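Local structure of endo-beta-1,2-glucanase (Talaromyces funiculosus, 6IMV) at residues 273-282 and 467-476; 301-309 and 324-332. The protein hydrolyses internal beta-1,2-glucosidic linkages of beta-1,2-glucans, as a fungal endo-acting glycoside hydrolase. All coordinates share one frame; numbering follows the deposited sequence.

Contact 2 is nested along the chain inside the loop that contact 1 closes. Contact 1 joins the end of helix 266-276 and the residues after it to helix 461-475, near the C-terminus. Contact 2 joins the loop after strand 290-296 to helix 318-337, which follows that loop. The centres of the two contacts are about 17 Å apart, on the same side of the chain's centre. They meet through Tyr-472, whose OH lies 2.8 Å from NZ of Lys-308, a probable hydrogen bond, and which also packs on Phe-324. Tyr-472 of contact 1 thus touches both halves of contact 2, the buried loop whose His-304 meets a bound glucose and helix 318-337.

Contact 1: 273-282 and 467-476; sequences WEYKRPQLVS and RIEAEYSRVF. With NAG (2-acetamido-2-deoxy-beta-D-glucopyranose), chain H.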
loop_
_atom_site.group_PDB
_atom_site.type_symbol
_atom_site.label_atom_id
_atom_site.label_comp_id
_atom_site.label_asym_id
_atom_site.label_seq_id
_atom_site.Cartn_x
_atom_site.Cartn_y
_atom_site.Cartn_z
ATOM N N TRP A 273 -6.718 -21.221 -7.592
ATOM C CA TRP A 273 -5.266 -21.305 -7.724
ATOM C C TRP A 273 -4.874 -21.795 -9.122
ATOM O O TRP A 273 -3.876 -21.343 -9.678
ATOM C CB TRP A 273 -4.673 -22.148 -6.596
ATOM C CG TRP A 273 -4.834 -21.433 -5.292
ATOM C CD1 TRP A 273 -5.756 -21.692 -4.324
ATOM C CD2 TRP A 273 -4.082 -20.293 -4.840
ATOM N NE1 TRP A 273 -5.622 -20.797 -3.295
ATOM C CE2 TRP A 273 -4.603 -19.931 -3.577
ATOM C CE3 TRP A 273 -2.999 -19.567 -5.355
ATOM C CZ2 TRP A 273 -4.095 -18.866 -2.838
ATOM C CZ3 TRP A 273 -2.491 -18.514 -4.621
ATOM C CH2 TRP A 273 -3.039 -18.167 -3.380
ATOM N N GLU A 274 -5.707 -22.655 -9.708
ATOM C CA GLU A 274 -5.469 -23.158 -11.046
ATOM C C GLU A 274 -5.548 -22.006 -12.050
ATOM O O GLU A 274 -4.689 -21.865 -12.903
ATOM C CB GLU A 274 -6.487 -24.241 -11.389
ATOM C CG GLU A 274 -6.191 -24.936 -12.703
ATOM C CD GLU A 274 -7.138 -26.082 -13.013
ATOM O OE1 GLU A 274 -7.771 -26.598 -12.060
ATOM O OE2 GLU A 274 -7.244 -26.445 -14.204
ATOM N N TYR A 275 -6.592 -21.183 -11.929
ATOM C CA TYR A 275 -6.823 -20.095 -12.852
ATOM C C TYR A 275 -5.732 -19.024 -12.696
ATOM O O TYR A 275 -5.431 -18.303 -13.640
ATOM C CB TYR A 275 -8.216 -19.497 -12.648
ATOM C CG TYR A 275 -8.586 -18.522 -13.730
ATOM C CD1 TYR A 275 -8.870 -18.975 -15.010
ATOM C CD2 TYR A 275 -8.600 -17.159 -13.503
ATOM C CE1 TYR A 275 -9.187 -18.097 -16.032
ATOM C CE2 TYR A 275 -8.927 -16.266 -14.508
ATOM C CZ TYR A 275 -9.223 -16.739 -15.775
ATOM O OH TYR A 275 -9.535 -15.877 -16.777
ATOM N N LYS A 276 -5.159 -18.929 -11.491
ATOM C CA LYS A 276 -4.114 -17.963 -11.165
ATOM C C LYS A 276 -2.750 -18.406 -11.708
ATOM O O LYS A 276 -1.901 -17.564 -11.959
ATOM C CB LYS A 276 -4.038 -17.757 -9.647
ATOM C CG LYS A 276 -4.944 -16.659 -9.103
ATOM C CD LYS A 276 -5.080 -16.663 -7.592
ATOM C CE LYS A 276 -3.758 -16.471 -6.877
ATOM N NZ LYS A 276 -3.075 -15.224 -7.285
ATOM N N ARG A 277 -2.558 -19.720 -11.885
ATOM C CA ARG A 277 -1.221 -20.341 -12.015
ATOM C C ARG A 277 -0.434 -19.768 -13.194
ATOM O O ARG A 277 0.763 -19.522 -13.064
ATOM C CB ARG A 277 -1.349 -21.865 -12.133
ATOM C CG ARG A 277 -0.154 -22.642 -11.587
ATOM C CD ARG A 277 -0.495 -24.076 -11.196
ATOM N NE ARG A 277 -1.259 -24.125 -9.949
ATOM C CZ ARG A 277 -2.245 -24.978 -9.688
ATOM N NH1 ARG A 277 -2.715 -25.758 -10.644
ATOM N NH2 ARG A 277 -2.757 -25.037 -8.471
ATOM N N PRO A 278 -1.035 -19.564 -14.390
ATOM C CA PRO A 278 -0.280 -19.039 -15.527
ATOM C C PRO A 278 0.278 -17.615 -15.336
ATOM O O PRO A 278 1.117 -17.192 -16.120
ATOM C CB PRO A 278 -1.303 -19.052 -16.683
ATOM C CG PRO A 278 -2.365 -20.051 -16.246
ATOM C CD PRO A 278 -2.432 -19.887 -14.740
ATOM N N GLN A 279 -0.198 -16.880 -14.322
ATOM C CA GLN A 279 0.261 -15.501 -14.082
ATOM C C GLN A 279 1.428 -15.486 -13.079
ATOM O O GLN A 279 2.003 -14.421 -12.832
ATOM C CB GLN A 279 -0.901 -14.627 -13.612
ATOM C CG GLN A 279 -1.863 -14.226 -14.725
ATOM C CD GLN A 279 -2.651 -15.378 -15.298
ATOM O OE1 GLN A 279 -2.545 -15.690 -16.477
ATOM N NE2 GLN A 279 -3.437 -16.038 -14.466
ATOM N N LEU A 280 1.748 -16.648 -12.491
ATOM C CA LEU A 280 2.898 -16.814 -11.593
ATOM C C LEU A 280 4.070 -17.379 -12.402
ATOM O O LEU A 280 4.058 -18.549 -12.760
ATOM C CB LEU A 280 2.511 -17.745 -10.437
ATOM C CG LEU A 280 3.554 -17.905 -9.327
ATOM C CD1 LEU A 280 3.834 -16.570 -8.656
ATOM C CD2 LEU A 280 3.117 -18.944 -8.306
ATOM N N VAL A 281 5.062 -16.529 -12.687
ATOM C CA VAL A 281 6.069 -16.807 -13.705
ATOM C C VAL A 281 7.462 -16.434 -13.175
ATOM O O VAL A 281 7.661 -15.378 -12.563
ATOM C CB VAL A 281 5.745 -16.059 -15.018
ATOM C CG1 VAL A 281 6.822 -16.258 -16.085
ATOM C CG2 VAL A 281 4.387 -16.457 -15.573
ATOM N N SER A 282 8.429 -17.309 -13.452
ATOM C CA SER A 282 9.841 -17.085 -13.149
ATOM C C SER A 282 10.512 -16.428 -14.355
ATOM O O SER A 282 10.369 -16.906 -15.465
ATOM C CB SER A 282 10.514 -18.381 -12.811
ATOM O OG SER A 282 11.836 -18.169 -12.363
ATOM N N ARG A 467 -0.615 -24.065 0.947
ATOM C CA ARG A 467 -1.035 -23.652 -0.375
ATOM C C ARG A 467 0.038 -22.766 -1.021
ATOM O O ARG A 467 0.406 -22.970 -2.168
ATOM C CB ARG A 467 -2.374 -22.910 -0.285
ATOM C CG ARG A 467 -2.815 -22.229 -1.574
ATOM C CD ARG A 467 -2.899 -23.159 -2.773
ATOM N NE ARG A 467 -3.928 -24.175 -2.617
ATOM C CZ ARG A 467 -4.294 -25.023 -3.564
ATOM N NH1 ARG A 467 -5.329 -25.826 -3.367
ATOM N NH2 ARG A 467 -3.642 -25.056 -4.712
ATOM N N ILE A 468 0.502 -21.743 -0.303
ATOM C CA ILE A 468 1.294 -20.697 -0.961
ATOM C C ILE A 468 2.729 -21.216 -1.162
ATOM O O ILE A 468 3.348 -20.924 -2.171
ATOM C CB ILE A 468 1.192 -19.350 -0.211
ATOM C CG1 ILE A 468 1.472 -18.161 -1.138
ATOM C CG2 ILE A 468 2.092 -19.321 1.016
ATOM C CD1 ILE A 468 0.648 -18.134 -2.415
ATOM N N GLU A 469 3.214 -22.076 -0.251
ATOM C CA GLU A 469 4.521 -22.714 -0.438
ATOM C C GLU A 469 4.460 -23.658 -1.642
ATOM O O GLU A 469 5.382 -23.662 -2.456
ATOM C CB GLU A 469 4.983 -23.452 0.815
ATOM C CG GLU A 469 6.410 -23.956 0.709
ATOM C CD GLU A 469 7.037 -24.343 2.035
ATOM O OE1 GLU A 469 6.369 -25.061 2.811
ATOM O OE2 GLU A 469 8.193 -23.920 2.296
ATOM N N ALA A 470 3.351 -24.398 -1.787
ATOM C CA ALA A 470 3.160 -25.283 -2.927
ATOM C C ALA A 470 3.234 -24.488 -4.234
ATOM O O ALA A 470 3.957 -24.884 -5.157
ATOM C CB ALA A 470 1.856 -26.045 -2.811
ATOM N N GLU A 471 2.485 -23.375 -4.312
ATOM C CA GLU A 471 2.363 -22.642 -5.558
ATOM C C GLU A 471 3.737 -22.069 -5.937
ATOM O O GLU A 471 4.161 -22.192 -7.091
ATOM C CB GLU A 471 1.282 -21.559 -5.470
ATOM C CG GLU A 471 -0.131 -22.098 -5.352
ATOM C CD GLU A 471 -0.625 -22.952 -6.515
ATOM O OE1 GLU A 471 -0.186 -22.721 -7.671
ATOM O OE2 GLU A 471 -1.433 -23.861 -6.266
ATOM N N TYR A 472 4.426 -21.457 -4.967
ATOM C CA TYR A 472 5.696 -20.778 -5.231
ATOM C C TYR A 472 6.807 -21.810 -5.491
ATOM O O TYR A 472 7.594 -21.616 -6.412
ATOM C CB TYR A 472 6.037 -19.782 -4.116
ATOM C CG TYR A 472 5.474 -18.402 -4.357
ATOM C CD1 TYR A 472 6.180 -17.469 -5.094
ATOM C CD2 TYR A 472 4.226 -18.035 -3.878
ATOM C CE1 TYR A 472 5.661 -16.216 -5.364
ATOM C CE2 TYR A 472 3.703 -16.772 -4.121
ATOM C CZ TYR A 472 4.424 -15.858 -4.867
ATOM O OH TYR A 472 3.921 -14.612 -5.117
ATOM N N SER A 473 6.840 -22.918 -4.732
ATOM C CA SER A 473 7.923 -23.897 -4.881
ATOM C C SER A 473 7.804 -24.639 -6.220
ATOM O O SER A 473 8.803 -25.139 -6.727
ATOM C CB SER A 473 8.016 -24.845 -3.704
ATOM O OG SER A 473 6.875 -25.673 -3.606
ATOM N N ARG A 474 6.605 -24.671 -6.813
ATOM C CA ARG A 474 6.397 -25.331 -8.108
ATOM C C ARG A 474 6.973 -24.501 -9.263
ATOM O O ARG A 474 7.373 -25.064 -10.283
ATOM C CB ARG A 474 4.904 -25.600 -8.345
ATOM C CG ARG A 474 4.384 -26.808 -7.580
ATOM C CD ARG A 474 2.881 -26.973 -7.601
ATOM N NE ARG A 474 2.426 -27.378 -8.919
ATOM C CZ ARG A 474 1.147 -27.546 -9.248
ATOM N NH1 ARG A 474 0.205 -27.459 -8.323
ATOM N NH2 ARG A 474 0.820 -27.782 -10.504
ATOM N N VAL A 475 7.007 -23.172 -9.105
ATOM C CA VAL A 475 7.406 -22.254 -10.181
ATOM C C VAL A 475 8.878 -21.830 -10.027
ATOM O O VAL A 475 9.583 -21.695 -11.044
ATOM C CB VAL A 475 6.475 -21.029 -10.220
ATOM C CG1 VAL A 475 7.011 -19.922 -11.125
ATOM C CG2 VAL A 475 5.062 -21.432 -10.628
ATOM N N PHE A 476 9.328 -21.619 -8.777
ATOM C CA PHE A 476 10.636 -21.029 -8.494
ATOM C C PHE A 476 11.629 -22.102 -8.025
ATOM O O PHE A 476 11.724 -22.419 -6.840
ATOM C CB PHE A 476 10.474 -19.877 -7.502
ATOM C CG PHE A 476 9.654 -18.746 -8.064
ATOM C CD1 PHE A 476 10.218 -17.829 -8.937
ATOM C CD2 PHE A 476 8.304 -18.633 -7.765
ATOM C CE1 PHE A 476 9.456 -16.805 -9.478
ATOM C CE2 PHE A 476 7.536 -17.613 -8.310
ATOM C CZ PHE A 476 8.115 -16.698 -9.166
HETATM C C1 NAG H . 1.061 -11.168 -19.837
HETATM C C2 NAG H . 1.766 -12.043 -20.871
HETATM C C3 NAG H . 0.698 -12.789 -21.658
HETATM C C4 NAG H . -0.097 -13.658 -20.689
HETATM C C5 NAG H . -0.842 -12.716 -19.733
HETATM C C6 NAG H . -1.708 -13.445 -18.711
HETATM C C7 NAG H . 3.906 -11.175 -21.726
HETATM C C8 NAG H . 4.550 -10.260 -22.710
HETATM N N2 NAG H . 2.579 -11.253 -21.777
HETATM O O3 NAG H . 1.332 -13.597 -22.634
HETATM O O4 NAG H . -0.948 -14.566 -21.402
HETATM O O5 NAG H . 0.149 -11.948 -19.036
HETATM O O6 NAG H . -0.958 -14.510 -18.105
HETATM O O7 NAG H . 4.570 -11.786 -20.917
HETATM O O HOH W 1 -1.434 -20.258 -8.707
#
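In Glu-471, CG lies anti to the carbonyl carbon (chi1 -68°) and the chain bends at chi2, which turns the carboxylate to Arg-277. Arg-277 bends at chi3 (-74°) and offers it the NE side of its guanidinium. The two groups are nearly coplanar. Arg-277 NE donates to Glu-471 OE1 at 2.9 Å, and Arg-277 NH2 to Glu-471 OE2 at 2.8 Å. Both oxygens use their syn lone pairs. Glu-471 OE2 also accepts from Arg-467 NH2 at 3.0 Å, nearly along its C-O axis. A water joins OE1 to the backbone O of Trp-273.

The guanidinium of Arg-467 lies flat on the Trp-273 ring, planes at 7°. Arg-467 CD sits over the five-membered ring of Trp-273, 3.5 Å from the centroid. Trp-273 NE1 bonds to Gln-259, and Arg-467 NH1 pairs with Glu-270. Further along, Leu-280 sends CD1 to the edge of the Phe-476 ring, 3.9 Å from CE2, while its CD2 meets Val-475 CG2.

Arg-474 NH1 lies over the face of the Arg-277 guanidinium, so Glu-471, bonded by two arginines, has a third positive group close by. This buried carboxylate is probably held ionised, and its charge is likely to offset the crowding of the positive groups.

Contact 2: 301-309 and 324-332; sequences FSSHETWKV and FQNAERART. With GLC (alpha-D-glucopyranose), chain D.
The loop between strand 290-296 and helix 318-337 carries a 3-10 segment, 303-307, and packs here on the helix that follows it. Arg-331 reaches from the helix into this loop. Its guanidinium is layered between two residues: CE2 of Phe-301 lies over one face, and OG of Ser-303 over the other. The Phe-301 ring is inclined 23° to the guanidinium plane, with CD2 3.5 Å from Arg-331 NH1. Ser-303 OG comes 3.4 Å from Arg-331 CD, but its hydrogen bond goes to the backbone O of Ser-385.

Glu-328, one helical turn back, fixes the rotation of the guanidinium. Arg-331 NE donates to Glu-328 OE1 at 3.0 Å, and Arg-331 NH2 to Glu-328 OE2 at 2.9 Å. The chain of Arg-331 bends at chi3 (-50°) and places this side-on grip. Two waters complete the link to the loop. One joins Arg-331 NH1 to the O of Phe-301. The other joins NH2 to the O of Ser-302 and to Thr-306 OG1. A leucine in place of Arg-331 would probably leave the Glu-328 carboxylate without its charged mate and take from the two waters the N-H groups of the guanidinium.

Apolar contacts flank the arginine. Phe-301 CZ touches Ala-327 CB at 3.8 Å. Thr-306 CG2, anti to its own N, meets the edge of the Phe-324 ring, and Val-309 CG1 approaches Phe-324 CE2 obliquely at 4.0 Å.

On the far side of the loop, His-304 NE2 donates to O4 of the bound glucose at 3.0 Å. Its ND1 shares a short hydrogen bond with Ser-302 OG. Asp-247 and Glu-250 also bind this sugar. The arrangement is that of a sugar-contacting loop backed by a helix, consistent with a glycoside hydrolase substrate cleft.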
loop_
_atom_site.group_PDB
_atom_site.type_symbol
_atom_site.label_atom_id
_atom_site.label_comp_id
_atom_site.label_asym_id
_atom_site.label_seq_id
_atom_site.Cartn_x
_atom_site.Cartn_y
_atom_site.Cartn_z
ATOM N N PHE A 301 6.395 -4.467 -12.666
ATOM C CA PHE A 301 7.428 -4.526 -11.611
ATOM C C PHE A 301 7.536 -3.163 -10.909
ATOM O O PHE A 301 8.613 -2.772 -10.452
ATOM C CB PHE A 301 8.780 -5.005 -12.154
ATOM C CG PHE A 301 9.549 -5.869 -11.186
ATOM C CD1 PHE A 301 9.326 -7.239 -11.137
ATOM C CD2 PHE A 301 10.462 -5.314 -10.296
ATOM C CE1 PHE A 301 10.012 -8.040 -10.235
ATOM C CE2 PHE A 301 11.153 -6.117 -9.401
ATOM C CZ PHE A 301 10.924 -7.478 -9.372
ATOM N N SER A 302 6.404 -2.449 -10.835
ATOM C CA SER A 302 6.195 -1.375 -9.887
ATOM C C SER A 302 6.252 -1.955 -8.469
ATOM O O SER A 302 5.688 -3.042 -8.227
ATOM C CB SER A 302 4.869 -0.697 -10.130
ATOM O OG SER A 302 4.497 0.116 -9.026
ATOM N N SER A 303 6.885 -1.216 -7.548
ATOM C CA SER A 303 7.015 -1.638 -6.157
ATOM C C SER A 303 5.640 -1.954 -5.546
ATOM O O SER A 303 5.531 -2.855 -4.718
ATOM C CB SER A 303 7.751 -0.603 -5.335
ATOM O OG SER A 303 9.069 -0.422 -5.818
ATOM N N HIS A 304 4.597 -1.212 -5.948
ATOM C CA HIS A 304 3.266 -1.333 -5.320
ATOM C C HIS A 304 2.719 -2.758 -5.467
ATOM O O HIS A 304 1.927 -3.184 -4.636
ATOM C CB HIS A 304 2.273 -0.289 -5.864
ATOM C CG HIS A 304 1.576 -0.710 -7.111
ATOM N ND1 HIS A 304 2.170 -0.630 -8.359
ATOM C CD2 HIS A 304 0.345 -1.222 -7.317
ATOM C CE1 HIS A 304 1.336 -1.085 -9.276
ATOM N NE2 HIS A 304 0.213 -1.448 -8.664
ATOM N N GLU A 305 3.160 -3.484 -6.506
ATOM C CA GLU A 305 2.664 -4.839 -6.809
ATOM C C GLU A 305 2.987 -5.834 -5.678
ATOM O O GLU A 305 2.395 -6.909 -5.633
ATOM C CB GLU A 305 3.243 -5.339 -8.138
ATOM C CG GLU A 305 2.805 -4.518 -9.333
ATOM C CD GLU A 305 3.669 -4.684 -10.581
ATOM O OE1 GLU A 305 4.390 -5.695 -10.685
ATOM O OE2 GLU A 305 3.640 -3.776 -11.436
ATOM N N THR A 306 3.902 -5.460 -4.770
ATOM C CA THR A 306 4.415 -6.311 -3.692
ATOM C C THR A 306 3.631 -6.099 -2.381
ATOM O O THR A 306 3.915 -6.745 -1.383
ATOM C CB THR A 306 5.920 -6.048 -3.535
ATOM O OG1 THR A 306 6.547 -6.443 -4.757
ATOM C CG2 THR A 306 6.559 -6.785 -2.381
ATOM N N TRP A 307 2.609 -5.233 -2.421
ATOM C CA TRP A 307 1.764 -4.803 -1.290
ATOM C C TRP A 307 1.329 -5.964 -0.381
ATOM O O TRP A 307 1.239 -5.780 0.832
ATOM C CB TRP A 307 0.540 -4.087 -1.861
ATOM C CG TRP A 307 -0.295 -3.246 -0.947
ATOM C CD1 TRP A 307 -1.011 -3.639 0.145
ATOM C CD2 TRP A 307 -0.630 -1.861 -1.169
ATOM N NE1 TRP A 307 -1.728 -2.583 0.646
ATOM C CE2 TRP A 307 -1.532 -1.482 -0.149
ATOM C CE3 TRP A 307 -0.266 -0.912 -2.135
ATOM C CZ2 TRP A 307 -2.049 -0.190 -0.055
ATOM C CZ3 TRP A 307 -0.784 0.362 -2.046
ATOM C CH2 TRP A 307 -1.665 0.716 -1.019
ATOM N N LYS A 308 1.002 -7.124 -0.961
ATOM C CA LYS A 308 0.395 -8.233 -0.217
ATOM C C LYS A 308 1.278 -8.675 0.957
ATOM O O LYS A 308 0.757 -9.128 1.968
ATOM C CB LYS A 308 0.091 -9.421 -1.132
ATOM C CG LYS A 308 1.307 -10.175 -1.653
ATOM C CD LYS A 308 0.988 -11.115 -2.793
ATOM C CE LYS A 308 2.153 -12.010 -3.158
ATOM N NZ LYS A 308 1.771 -13.025 -4.168
ATOM N N VAL A 309 2.605 -8.543 0.826
ATOM C CA VAL A 309 3.536 -9.074 1.830
ATOM C C VAL A 309 3.468 -8.231 3.115
ATOM O O VAL A 309 3.901 -8.702 4.159
ATOM C CB VAL A 309 4.978 -9.175 1.295
ATOM C CG1 VAL A 309 5.029 -9.933 -0.017
ATOM C CG2 VAL A 309 5.647 -7.815 1.170
ATOM N N PHE A 324 11.431 -12.913 -3.191
ATOM C CA PHE A 324 11.136 -11.495 -2.975
ATOM C C PHE A 324 12.401 -10.727 -2.550
ATOM O O PHE A 324 12.515 -9.534 -2.840
ATOM C CB PHE A 324 9.963 -11.332 -2.006
ATOM C CG PHE A 324 8.626 -11.489 -2.687
ATOM C CD1 PHE A 324 8.181 -12.735 -3.091
ATOM C CD2 PHE A 324 7.836 -10.384 -2.968
ATOM C CE1 PHE A 324 6.948 -12.880 -3.717
ATOM C CE2 PHE A 324 6.622 -10.526 -3.618
ATOM C CZ PHE A 324 6.167 -11.775 -3.973
ATOM N N GLN A 325 13.352 -11.402 -1.894
ATOM C CA GLN A 325 14.650 -10.789 -1.625
ATOM C C GLN A 325 15.354 -10.518 -2.966
ATOM O O GLN A 325 15.906 -9.451 -3.182
ATOM C CB GLN A 325 15.507 -11.652 -0.692
ATOM C CG GLN A 325 16.738 -10.915 -0.173
ATOM C CD GLN A 325 17.451 -11.593 0.975
ATOM O OE1 GLN A 325 17.194 -12.734 1.315
ATOM N NE2 GLN A 325 18.398 -10.893 1.568
ATOM N N ASN A 326 15.325 -11.500 -3.872
ATOM C CA ASN A 326 15.892 -11.344 -5.212
ATOM C C ASN A 326 15.287 -10.112 -5.903
ATOM O O ASN A 326 15.994 -9.391 -6.590
ATOM C CB ASN A 326 15.692 -12.604 -6.056
ATOM C CG ASN A 326 16.811 -13.617 -5.925
ATOM O OD1 ASN A 326 17.641 -13.538 -5.018
ATOM N ND2 ASN A 326 16.844 -14.570 -6.849
ATOM N N ALA A 327 13.980 -9.876 -5.718
ATOM C CA ALA A 327 13.302 -8.740 -6.350
ATOM C C ALA A 327 14.039 -7.441 -6.011
ATOM O O ALA A 327 14.122 -6.545 -6.852
ATOM C CB ALA A 327 11.854 -8.666 -5.919
ATOM N N GLU A 328 14.543 -7.338 -4.776
ATOM C CA GLU A 328 15.170 -6.113 -4.277
ATOM C C GLU A 328 16.625 -6.026 -4.737
ATOM O O GLU A 328 17.152 -4.935 -4.855
ATOM C CB GLU A 328 15.023 -6.017 -2.757
ATOM C CG GLU A 328 13.568 -6.029 -2.320
ATOM C CD GLU A 328 12.656 -5.143 -3.159
ATOM O OE1 GLU A 328 13.010 -3.952 -3.363
ATOM O OE2 GLU A 328 11.605 -5.647 -3.616
ATOM N N ARG A 329 17.260 -7.174 -4.986
ATOM C CA ARG A 329 18.556 -7.204 -5.655
ATOM C C ARG A 329 18.401 -6.584 -7.049
ATOM O O ARG A 329 19.183 -5.731 -7.453
ATOM C CB ARG A 329 19.084 -8.636 -5.806
ATOM C CG ARG A 329 19.292 -9.384 -4.498
ATOM C CD ARG A 329 19.719 -10.814 -4.759
ATOM N NE ARG A 329 19.323 -11.698 -3.680
ATOM C CZ ARG A 329 19.967 -11.803 -2.529
ATOM N NH1 ARG A 329 21.029 -11.045 -2.298
ATOM N NH2 ARG A 329 19.543 -12.666 -1.622
ATOM N N ALA A 330 17.358 -7.033 -7.763
ATOM C CA ALA A 330 17.067 -6.561 -9.102
ATOM C C ALA A 330 16.659 -5.082 -9.078
ATOM O O ALA A 330 17.119 -4.290 -9.915
ATOM C CB ALA A 330 15.993 -7.427 -9.713
ATOM N N ARG A 331 15.815 -4.696 -8.114
ATOM C CA ARG A 331 15.222 -3.345 -8.121
ATOM C C ARG A 331 16.317 -2.306 -7.857
ATOM O O ARG A 331 16.398 -1.292 -8.574
ATOM C CB ARG A 331 14.077 -3.225 -7.104
ATOM C CG ARG A 331 13.076 -2.113 -7.397
ATOM C CD ARG A 331 12.100 -1.850 -6.251
ATOM N NE ARG A 331 11.440 -3.048 -5.741
ATOM C CZ ARG A 331 10.467 -3.711 -6.364
ATOM N NH1 ARG A 331 9.955 -3.247 -7.495
ATOM N NH2 ARG A 331 10.035 -4.859 -5.866
ATOM N N THR A 332 17.126 -2.534 -6.811
ATOM C CA THR A 332 18.195 -1.597 -6.451
ATOM C C THR A 332 19.265 -1.561 -7.556
ATOM O O THR A 332 19.646 -0.494 -8.017
ATOM C CB THR A 332 18.794 -1.911 -5.070
ATOM O OG1 THR A 332 19.340 -3.230 -5.025
ATOM C CG2 THR A 332 17.784 -1.767 -3.955
HETATM C C1 GLC D . -4.527 -3.139 -11.998
HETATM C C2 GLC D . -4.498 -2.709 -10.548
HETATM C C3 GLC D . -3.073 -2.655 -10.030
HETATM C C4 GLC D . -2.427 -4.021 -10.183
HETATM C C5 GLC D . -2.491 -4.438 -11.653
HETATM C C6 GLC D . -1.991 -5.867 -11.848
HETATM O O1 GLC D . -3.910 -2.070 -12.745
HETATM O O2 GLC D . -5.066 -1.392 -10.473
HETATM O O3 GLC D . -3.027 -2.271 -8.657
HETATM O O4 GLC D . -1.085 -3.982 -9.683
HETATM O O5 GLC D . -3.837 -4.373 -12.140
HETATM O O6 GLC D . -2.806 -6.795 -11.127
HETATM O O HOH W 2 10.282 -0.987 -9.219
HETATM O O HOH W 3 7.149 -5.128 -7.223
#